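Local atomic coordinates of regulator of Ty1 transposition protein 107 (Saccharomyces cerevisiae, PDB entry 3T7K), a protein that binds phosphorylated histone H2A through its C-terminal tandem BRCT repeats during DNA damage repair. Residues A139-I144 with K197-V202; I224-W229 with V249-K254. All blocks are in the same frame, centred on the assembly; numbering follows the deposited sequence.

Contact 1: A139-I144 with K197-V202; sequences ANIRCI and KYVLIV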
ATOM      1  N   ALA C 139      14.477 -16.580  -2.456  1.00 33.61           N
ATOM      2  CA  ALA C 139      15.537 -17.584  -2.372  1.00 36.97           C
ATOM      3  C   ALA C 139      15.129 -18.777  -1.530  1.00 38.19           C
ATOM      4  O   ALA C 139      15.928 -19.689  -1.301  1.00 37.10           O
ATOM      5  CB  ALA C 139      16.811 -16.964  -1.802  1.00 36.77           C
ATOM      6  N   ASN C 140      13.890 -18.760  -1.047  1.00 35.84           N
ATOM      7  CA  ASN C 140      13.415 -19.799  -0.147  1.00 35.94           C
ATOM      8  C   ASN C 140      14.238 -19.895   1.116  1.00 36.36           C
ATOM      9  O   ASN C 140      14.471 -20.983   1.629  1.00 34.62           O
ATOM     10  CB  ASN C 140      13.391 -21.150  -0.851  1.00 40.38           C
ATOM     11  CG  ASN C 140      12.215 -21.282  -1.778  1.00 41.52           C
ATOM     12  OD1 ASN C 140      11.109 -20.848  -1.452  1.00 42.82           O
ATOM     13  ND2 ASN C 140      12.441 -21.866  -2.941  1.00 41.76           N
ATOM     14  N   ILE C 141      14.682 -18.743   1.604  1.00 35.04           N
ATOM     15  CA  ILE C 141      15.291 -18.635   2.907  1.00 32.88           C
ATOM     16  C   ILE C 141      14.247 -17.944   3.793  1.00 39.04           C
ATOM     17  O   ILE C 141      14.056 -16.732   3.708  1.00 34.98           O
ATOM     18  CB  ILE C 141      16.579 -17.794   2.861  1.00 36.86           C
ATOM     19  CG1 ILE C 141      17.588 -18.354   1.845  1.00 37.10           C
ATOM     20  CG2 ILE C 141      17.206 -17.699   4.239  1.00 30.94           C
ATOM     21  CD1 ILE C 141      18.078 -19.723   2.148  1.00 37.58           C
ATOM     22  N   ARG C 142      13.563 -18.718   4.631  1.00 36.45           N
ATOM     23  CA  ARG C 142      12.454 -18.181   5.415  1.00 38.22           C
ATOM     24  C   ARG C 142      12.772 -18.089   6.908  1.00 39.80           C
ATOM     25  O   ARG C 142      12.553 -17.049   7.529  1.00 39.10           O
ATOM     26  CB  ARG C 142      11.179 -19.003   5.169  1.00 42.63           C
ATOM     27  CG  ARG C 142       9.934 -18.444   5.861  1.00 50.53           C
ATOM     28  CD  ARG C 142       8.659 -19.101   5.347  0.66 49.98           C
ATOM     29  NE  ARG C 142       8.380 -18.740   3.961  0.34 53.17           N
ATOM     30  NH1 ARG C 142       6.294 -19.714   3.939  1.00 56.32           N
ATOM     31  NH2 ARG C 142       7.093 -18.666   2.057  0.77 60.56           N
ATOM     32  N   CYS C 143      13.287 -19.179   7.482  1.00 37.47           N
ATOM     33  CA  CYS C 143      13.660 -19.197   8.891  1.00 35.35           C
ATOM     34  C   CYS C 143      15.143 -19.491   9.029  1.00 35.82           C
ATOM     35  O   CYS C 143      15.651 -20.465   8.482  1.00 32.89           O
ATOM     36  CB  CYS C 143      12.862 -20.248   9.651  1.00 34.75           C
ATOM     37  SG  CYS C 143      11.086 -20.206   9.339  1.00 48.42           S
ATOM     38  N   ILE C 144      15.844 -18.643   9.754  1.00 35.03           N
ATOM     39  CA  ILE C 144      17.274 -18.825   9.904  1.00 37.27           C
ATOM     40  C   ILE C 144      17.677 -18.815  11.362  1.00 38.27           C
ATOM     41  O   ILE C 144      16.914 -18.411  12.237  1.00 37.17           O
ATOM     42  CB  ILE C 144      18.061 -17.706   9.218  1.00 35.97           C
ATOM     43  CG1 ILE C 144      17.713 -16.371   9.873  1.00 41.46           C
ATOM     44  CG2 ILE C 144      17.775 -17.684   7.734  1.00 33.21           C
ATOM     45  CD1 ILE C 144      18.730 -15.289   9.625  1.00 43.26           C
ATOM     46  N   LYS C 197      17.298 -27.205   4.503  1.00 31.94           N
ATOM     47  CA  LYS C 197      16.577 -27.473   5.734  1.00 31.52           C
ATOM     48  C   LYS C 197      17.110 -26.604   6.885  1.00 32.89           C
ATOM     49  O   LYS C 197      16.352 -26.178   7.765  1.00 35.59           O
ATOM     50  CB  LYS C 197      16.654 -28.964   6.075  1.00 33.69           C
ATOM     51  CG  LYS C 197      16.006 -29.364   7.381  1.00 35.02           C
ATOM     52  CD  LYS C 197      14.492 -29.298   7.275  1.00 46.31           C
ATOM     53  CE  LYS C 197      13.847 -29.983   8.472  1.00 47.60           C
ATOM     54  NZ  LYS C 197      14.620 -31.207   8.850  1.00 41.56           N
ATOM     55  N   TYR C 198      18.412 -26.352   6.899  1.00 31.26           N
ATOM     56  CA  TYR C 198      18.995 -25.548   7.964  1.00 30.36           C
ATOM     57  C   TYR C 198      19.860 -24.435   7.419  1.00 31.98           C
ATOM     58  O   TYR C 198      20.788 -24.683   6.643  1.00 31.20           O
ATOM     59  CB  TYR C 198      19.863 -26.399   8.886  1.00 32.94           C
ATOM     60  CG  TYR C 198      19.112 -27.497   9.573  1.00 33.30           C
ATOM     61  CD1 TYR C 198      18.376 -27.244  10.722  1.00 34.95           C
ATOM     62  CD2 TYR C 198      19.136 -28.789   9.073  1.00 33.61           C
ATOM     63  CE1 TYR C 198      17.680 -28.269  11.363  1.00 38.11           C
ATOM     64  CE2 TYR C 198      18.451 -29.812   9.698  1.00 36.87           C
ATOM     65  CZ  TYR C 198      17.728 -29.548  10.842  1.00 35.37           C
ATOM     66  OH  TYR C 198      17.053 -30.571  11.455  1.00 41.98           O
ATOM     67  N   VAL C 199      19.581 -23.223   7.875  1.00 26.54           N
ATOM     68  CA  VAL C 199      20.309 -22.053   7.434  1.00 28.12           C
ATOM     69  C   VAL C 199      20.819 -21.354   8.661  1.00 29.01           C
ATOM     70  O   VAL C 199      20.055 -21.051   9.578  1.00 32.39           O
ATOM     71  CB  VAL C 199      19.409 -21.058   6.635  1.00 32.00           C
ATOM     72  CG1 VAL C 199      20.263 -19.967   6.042  1.00 24.79           C
ATOM     73  CG2 VAL C 199      18.682 -21.786   5.534  1.00 29.99           C
ATOM     74  N   LEU C 200      22.118 -21.094   8.689  1.00 29.65           N
ATOM     75  CA  LEU C 200      22.730 -20.469   9.846  1.00 31.37           C
ATOM     76  C   LEU C 200      23.663 -19.369   9.392  1.00 34.42           C
ATOM     77  O   LEU C 200      24.362 -19.515   8.387  1.00 34.14           O
ATOM     78  CB  LEU C 200      23.512 -21.498  10.675  1.00 33.09           C
ATOM     79  CG  LEU C 200      22.768 -22.753  11.164  1.00 34.78           C
ATOM     80  CD1 LEU C 200      22.791 -23.878  10.114  1.00 35.81           C
ATOM     81  CD2 LEU C 200      23.384 -23.264  12.449  1.00 39.40           C
ATOM     82  N   ILE C 201      23.680 -18.274  10.143  1.00 27.86           N
ATOM     83  CA  ILE C 201      24.565 -17.173   9.849  1.00 33.33           C
ATOM     84  C   ILE C 201      25.527 -17.178  10.999  1.00 36.66           C
ATOM     85  O   ILE C 201      25.111 -17.179  12.152  1.00 35.46           O
ATOM     86  CB  ILE C 201      23.822 -15.831   9.836  1.00 34.25           C
ATOM     87  CG1 ILE C 201      22.784 -15.819   8.716  1.00 32.93           C
ATOM     88  CG2 ILE C 201      24.807 -14.692   9.651  1.00 37.80           C
ATOM     89  CD1 ILE C 201      21.915 -14.547   8.684  1.00 35.81           C
ATOM     90  N   VAL C 202      26.814 -17.220  10.694  1.00 36.88           N
ATOM     91  CA  VAL C 202      27.800 -17.412  11.736  1.00 42.82           C
ATOM     92  C   VAL C 202      28.937 -16.427  11.605  1.00 45.37           C
ATOM     93  O   VAL C 202      29.060 -15.738  10.595  1.00 43.97           O
ATOM     94  CB  VAL C 202      28.356 -18.867  11.736  1.00 37.38           C
ATOM     95  CG1 VAL C 202      27.237 -19.858  12.027  1.00 38.63           C
ATOM     96  CG2 VAL C 202      29.038 -19.185  10.423  1.00 33.19           C
TER
HETATM   97  O   HOH W   1      16.865 -22.823   9.374  1.00 31.59           O

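Contact 2: I224-W229 with V249-K254; sequences ILIVEW and VLYQKK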
ATOM      1  N   ILE C 224      22.088 -28.309   4.626  1.00 32.76           N
ATOM      2  CA  ILE C 224      22.560 -27.261   5.509  1.00 31.62           C
ATOM      3  C   ILE C 224      23.254 -26.190   4.701  1.00 32.99           C
ATOM      4  O   ILE C 224      23.984 -26.490   3.754  1.00 30.46           O
ATOM      5  CB  ILE C 224      23.602 -27.811   6.507  1.00 31.77           C
ATOM      6  CG1 ILE C 224      23.063 -29.032   7.247  1.00 31.85           C
ATOM      7  CG2 ILE C 224      24.026 -26.727   7.490  1.00 33.29           C
ATOM      8  CD1 ILE C 224      24.161 -29.854   7.938  1.00 32.13           C
ATOM      9  N   LEU C 225      23.028 -24.937   5.082  1.00 32.19           N
ATOM     10  CA  LEU C 225      23.744 -23.825   4.497  1.00 27.79           C
ATOM     11  C   LEU C 225      24.252 -22.956   5.629  1.00 27.93           C
ATOM     12  O   LEU C 225      23.485 -22.520   6.480  1.00 31.00           O
ATOM     13  CB  LEU C 225      22.820 -23.016   3.583  1.00 30.79           C
ATOM     14  CG  LEU C 225      23.418 -21.719   3.053  1.00 28.31           C
ATOM     15  CD1 LEU C 225      24.662 -22.002   2.226  1.00 29.80           C
ATOM     16  CD2 LEU C 225      22.381 -21.007   2.210  1.00 31.35           C
ATOM     17  N   ILE C 226      25.553 -22.715   5.659  1.00 29.61           N
ATOM     18  CA  ILE C 226      26.127 -21.860   6.681  1.00 27.70           C
ATOM     19  C   ILE C 226      26.901 -20.754   5.985  1.00 31.01           C
ATOM     20  O   ILE C 226      27.811 -21.027   5.199  1.00 33.83           O
ATOM     21  CB  ILE C 226      27.047 -22.657   7.627  1.00 25.80           C
ATOM     22  CG1 ILE C 226      26.308 -23.880   8.175  1.00 30.39           C
ATOM     23  CG2 ILE C 226      27.503 -21.785   8.767  1.00 30.05           C
ATOM     24  CD1 ILE C 226      27.105 -24.664   9.228  1.00 30.15           C
ATOM     25  N   VAL C 227      26.535 -19.505   6.266  1.00 32.24           N
ATOM     26  CA  VAL C 227      27.140 -18.365   5.588  1.00 32.11           C
ATOM     27  C   VAL C 227      27.601 -17.306   6.575  1.00 32.88           C
ATOM     28  O   VAL C 227      27.247 -17.341   7.757  1.00 38.30           O
ATOM     29  CB  VAL C 227      26.129 -17.679   4.642  1.00 31.23           C
ATOM     30  CG1 VAL C 227      25.659 -18.639   3.560  1.00 30.72           C
ATOM     31  CG2 VAL C 227      24.957 -17.175   5.456  1.00 29.61           C
ATOM     32  N   GLU C 228      28.402 -16.367   6.085  1.00 33.85           N
ATOM     33  CA  GLU C 228      28.754 -15.182   6.852  1.00 36.60           C
ATOM     34  C   GLU C 228      27.722 -14.070   6.593  1.00 35.87           C
ATOM     35  O   GLU C 228      26.967 -14.117   5.617  1.00 33.71           O
ATOM     36  CB  GLU C 228      30.149 -14.687   6.458  1.00 40.23           C
ATOM     37  CG  GLU C 228      31.236 -15.758   6.560  1.00 44.40           C
ATOM     38  CD  GLU C 228      32.637 -15.243   6.258  1.00 43.72           C
ATOM     39  OE1 GLU C 228      33.110 -15.430   5.117  0.41 42.39           O
ATOM     40  OE2 GLU C 228      33.263 -14.667   7.171  0.20 42.91           O
ATOM     41  N   TRP C 229      27.692 -13.078   7.473  1.00 39.53           N
ATOM     42  CA  TRP C 229      26.800 -11.932   7.314  1.00 37.30           C
ATOM     43  C   TRP C 229      26.995 -11.316   5.938  1.00 38.37           C
ATOM     44  O   TRP C 229      26.033 -10.979   5.254  1.00 39.79           O
ATOM     45  CB  TRP C 229      27.052 -10.902   8.426  1.00 38.83           C
ATOM     46  CG  TRP C 229      26.396  -9.556   8.207  1.00 44.51           C
ATOM     47  CD1 TRP C 229      27.025  -8.349   8.113  1.00 44.89           C
ATOM     48  CD2 TRP C 229      24.992  -9.287   8.044  1.00 42.03           C
ATOM     49  NE1 TRP C 229      26.106  -7.349   7.910  1.00 47.35           N
ATOM     50  CE2 TRP C 229      24.852  -7.896   7.865  1.00 46.20           C
ATOM     51  CE3 TRP C 229      23.847 -10.089   8.032  1.00 43.25           C
ATOM     52  CZ2 TRP C 229      23.606  -7.283   7.674  1.00 45.91           C
ATOM     53  CZ3 TRP C 229      22.607  -9.477   7.839  1.00 44.23           C
ATOM     54  CH2 TRP C 229      22.501  -8.090   7.666  1.00 43.67           C
ATOM     55  N   VAL C 249      30.253 -18.252   1.622  1.00 39.94           N
ATOM     56  CA  VAL C 249      29.646 -19.501   2.056  1.00 40.66           C
ATOM     57  C   VAL C 249      30.689 -20.307   2.823  1.00 42.00           C
ATOM     58  O   VAL C 249      31.768 -20.578   2.305  1.00 39.88           O
ATOM     59  CB  VAL C 249      29.124 -20.308   0.864  1.00 41.76           C
ATOM     60  CG1 VAL C 249      28.568 -21.659   1.322  1.00 36.51           C
ATOM     61  CG2 VAL C 249      28.074 -19.501   0.116  1.00 34.04           C
ATOM     62  N   LEU C 250      30.375 -20.673   4.060  1.00 36.34           N
ATOM     63  CA  LEU C 250      31.340 -21.372   4.892  1.00 37.91           C
ATOM     64  C   LEU C 250      31.199 -22.882   4.812  1.00 40.19           C
ATOM     65  O   LEU C 250      32.167 -23.619   5.026  1.00 35.22           O
ATOM     66  CB  LEU C 250      31.232 -20.910   6.338  1.00 41.26           C
ATOM     67  CG  LEU C 250      31.355 -19.392   6.475  1.00 41.38           C
ATOM     68  CD1 LEU C 250      31.491 -19.026   7.934  1.00 42.51           C
ATOM     69  CD2 LEU C 250      32.566 -18.919   5.680  1.00 43.99           C
ATOM     70  N   TYR C 251      29.990 -23.334   4.500  1.00 37.57           N
ATOM     71  CA  TYR C 251      29.679 -24.753   4.460  1.00 34.23           C
ATOM     72  C   TYR C 251      28.339 -24.956   3.802  1.00 33.40           C
ATOM     73  O   TYR C 251      27.368 -24.262   4.107  1.00 35.97           O
ATOM     74  CB  TYR C 251      29.643 -25.309   5.886  1.00 35.39           C
ATOM     75  CG  TYR C 251      29.245 -26.763   5.987  1.00 35.54           C
ATOM     76  CD1 TYR C 251      30.207 -27.755   6.160  1.00 38.53           C
ATOM     77  CD2 TYR C 251      27.911 -27.147   5.913  1.00 32.49           C
ATOM     78  CE1 TYR C 251      29.849 -29.098   6.261  1.00 38.73           C
ATOM     79  CE2 TYR C 251      27.543 -28.475   6.015  1.00 39.57           C
ATOM     80  CZ  TYR C 251      28.520 -29.447   6.188  1.00 40.07           C
ATOM     81  OH  TYR C 251      28.164 -30.768   6.288  1.00 44.41           O
ATOM     82  N   GLN C 252      28.268 -25.893   2.872  1.00 38.16           N
ATOM     83  CA  GLN C 252      26.956 -26.280   2.367  1.00 33.16           C
ATOM     84  C   GLN C 252      26.898 -27.748   2.044  1.00 37.60           C
ATOM     85  O   GLN C 252      27.888 -28.356   1.612  1.00 36.82           O
ATOM     86  CB  GLN C 252      26.508 -25.434   1.182  1.00 33.76           C
ATOM     87  CG  GLN C 252      27.440 -25.364   0.032  1.00 36.36           C
ATOM     88  CD  GLN C 252      26.927 -24.404  -1.040  1.00 46.11           C
ATOM     89  OE1 GLN C 252      25.720 -24.164  -1.152  1.00 43.70           O
ATOM     90  NE2 GLN C 252      27.844 -23.838  -1.816  1.00 44.10           N
ATOM     91  N   LYS C 253      25.722 -28.310   2.271  1.00 35.44           N
ATOM     92  CA  LYS C 253      25.464 -29.722   2.080  1.00 36.68           C
ATOM     93  C   LYS C 253      24.122 -29.716   1.376  1.00 36.20           C
ATOM     94  O   LYS C 253      23.123 -29.310   1.978  1.00 34.62           O
ATOM     95  CB  LYS C 253      25.354 -30.391   3.462  1.00 34.15           C
ATOM     96  CG  LYS C 253      24.954 -31.871   3.478  1.00 39.08           C
ATOM     97  CD  LYS C 253      25.005 -32.432   4.930  1.00 34.99           C
ATOM     98  CE  LYS C 253      24.901 -33.939   4.959  1.00 41.13           C
ATOM     99  NZ  LYS C 253      23.708 -34.439   4.245  1.00 41.06           N
ATOM    100  N   LYS C 254      24.111 -30.113   0.096  1.00 35.64           N
ATOM    101  CA  LYS C 254      22.914 -30.063  -0.741  1.00 44.43           C
ATOM    102  C   LYS C 254      22.766 -31.328  -1.583  1.00 45.52           C
ATOM    103  O   LYS C 254      23.371 -32.368  -1.265  1.00 49.02           O
ATOM    104  CB  LYS C 254      22.924 -28.796  -1.634  1.00 39.48           C
ATOM    105  CG  LYS C 254      24.376 -28.235  -1.891  1.00 43.74           C
ATOM    106  CD  LYS C 254      24.268 -27.134  -3.025  1.00 45.89           C
ATOM    107  CE  LYS C 254      25.290 -27.458  -4.117  0.15 44.33           C
ATOM    108  NZ  LYS C 254      25.271 -26.523  -5.275  0.37 43.62           N
TER

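Contact 1: A139-I144 with K197-V202
The carbonyl oxygen of Val199 meets two groups from the neighbouring strand. The CA-H of Ile144 makes a weak C-H...O contact, with Ile144 CA 3.6 Å from Val199 O. The side-chain amide of Asn145 gives the same oxygen a full hydrogen bond. A water also bridges the two backbones. It donates to Cys143 O at 2.8 Å and accepts from Val199 N at 3.1 Å, linking two strands whose amides do not pair directly here.

The rest is apolar. Val199 points toward segment 139-144, and its two methyls touch different residues. Val199 CG1 lies 3.8 Å from Ile144 CG2, and Val199 CG2 lies 4.0 Å from Ile141 CD1, whose side chain crosses at about a right angle. Ile144 CG1 sits between its backbone N and carbonyl carbon (chi1 62°); this branch leads toward Ile201 and leaves CG2 against Val199. Ile144 CD1 meets Ile201 CD1 at 3.4 Å, which is tight packing. An alanine in place of Ile144 would probably open a gap beside Val199 CG1 and leave Ile201 CD1 without this neighbour.

Asn185 bonds to the chain leading into the strand: its OD1 accepts from Arg142 N and Cys143 N, and its ND2 donates to Asn140 O. Strands 143-147 and 198-201 are neighbours in the parallel 2-1-3-4 part of the sheet, the core of the BRCT fold, to which strand 249-253 adds an antiparallel edge.

Contact 2: I224-W229 with V249-K254
Ile226 faces both Leu250 and Tyr251 across a classic beta bulge. The bulge lies in the antiparallel pairing of strand 249-253 with strand 224-227, and strand 249-253 forms an outer strand of the mixed sheet of the second BRCT repeat.

Backbone bonds set the register. Ile224 and Lys253 form a hydrogen-bonded pair, with Lys253 N to Ile224 O at 2.9 Å and a return bond from Ile224 N to Lys253 O. Ile226 N donates to Tyr251 O at 2.8 Å. At the bulge, Ile226 O accepts twice. Leu250 N is the nearer donor at 2.8 Å, and Tyr251 N lies 3.2 Å from the same oxygen. Both donors are tilted from the carbonyl plane, by 17° and 15°. Beyond the bulge the register has slipped by one residue, and Val227 pairs with Val249.

Apolar contacts occur on both faces. On one, Leu225 CD1 is 4.0 Å from Val249 CG1, and the side chains cross at about a right angle. On the other, Tyr251 CG is anti to its backbone N (chi1 176°), which carries the ring toward Ile224. The ring presents an edge to Ile224, whose CB sits near the ring plane, 4.0 Å from Tyr251 CE2. Helix 205-218 covers this face and supplies Asn216 ND2 as a partner for Tyr251 OH. Lys253 CD also touches Ile224 CD1, the two side chains crossing at a slant, while Lys253 NZ bonds to Lys220 O.

The bulge residue Leu250 carries the last contact. Its side chain crosses that of Glu228 at about a right angle, and Glu228 CG comes within 3.5 Å of Leu250 CD2.

Contacts 1 and 2 have centres about 9 Å apart and share one sheet, in which strands 198-201 and 224-227 are parallel neighbours. Two probable backbone hydrogen bonds join them: Leu225 N to Tyr198 O at 2.7 Å and Leu200 N to Leu225 O at 3.0 Å. Val202 of contact 1 also packs into contact 2, with Val202 CG2 3.4 Å from Ile226 CG2 and 3.5 Å from Leu250 CD1. Trp229 of contact 2 reaches the bound phosphopeptide. It packs on an apolar side chain of the peptide and on Ile157, Val160 and Leu161 of helix 154-163.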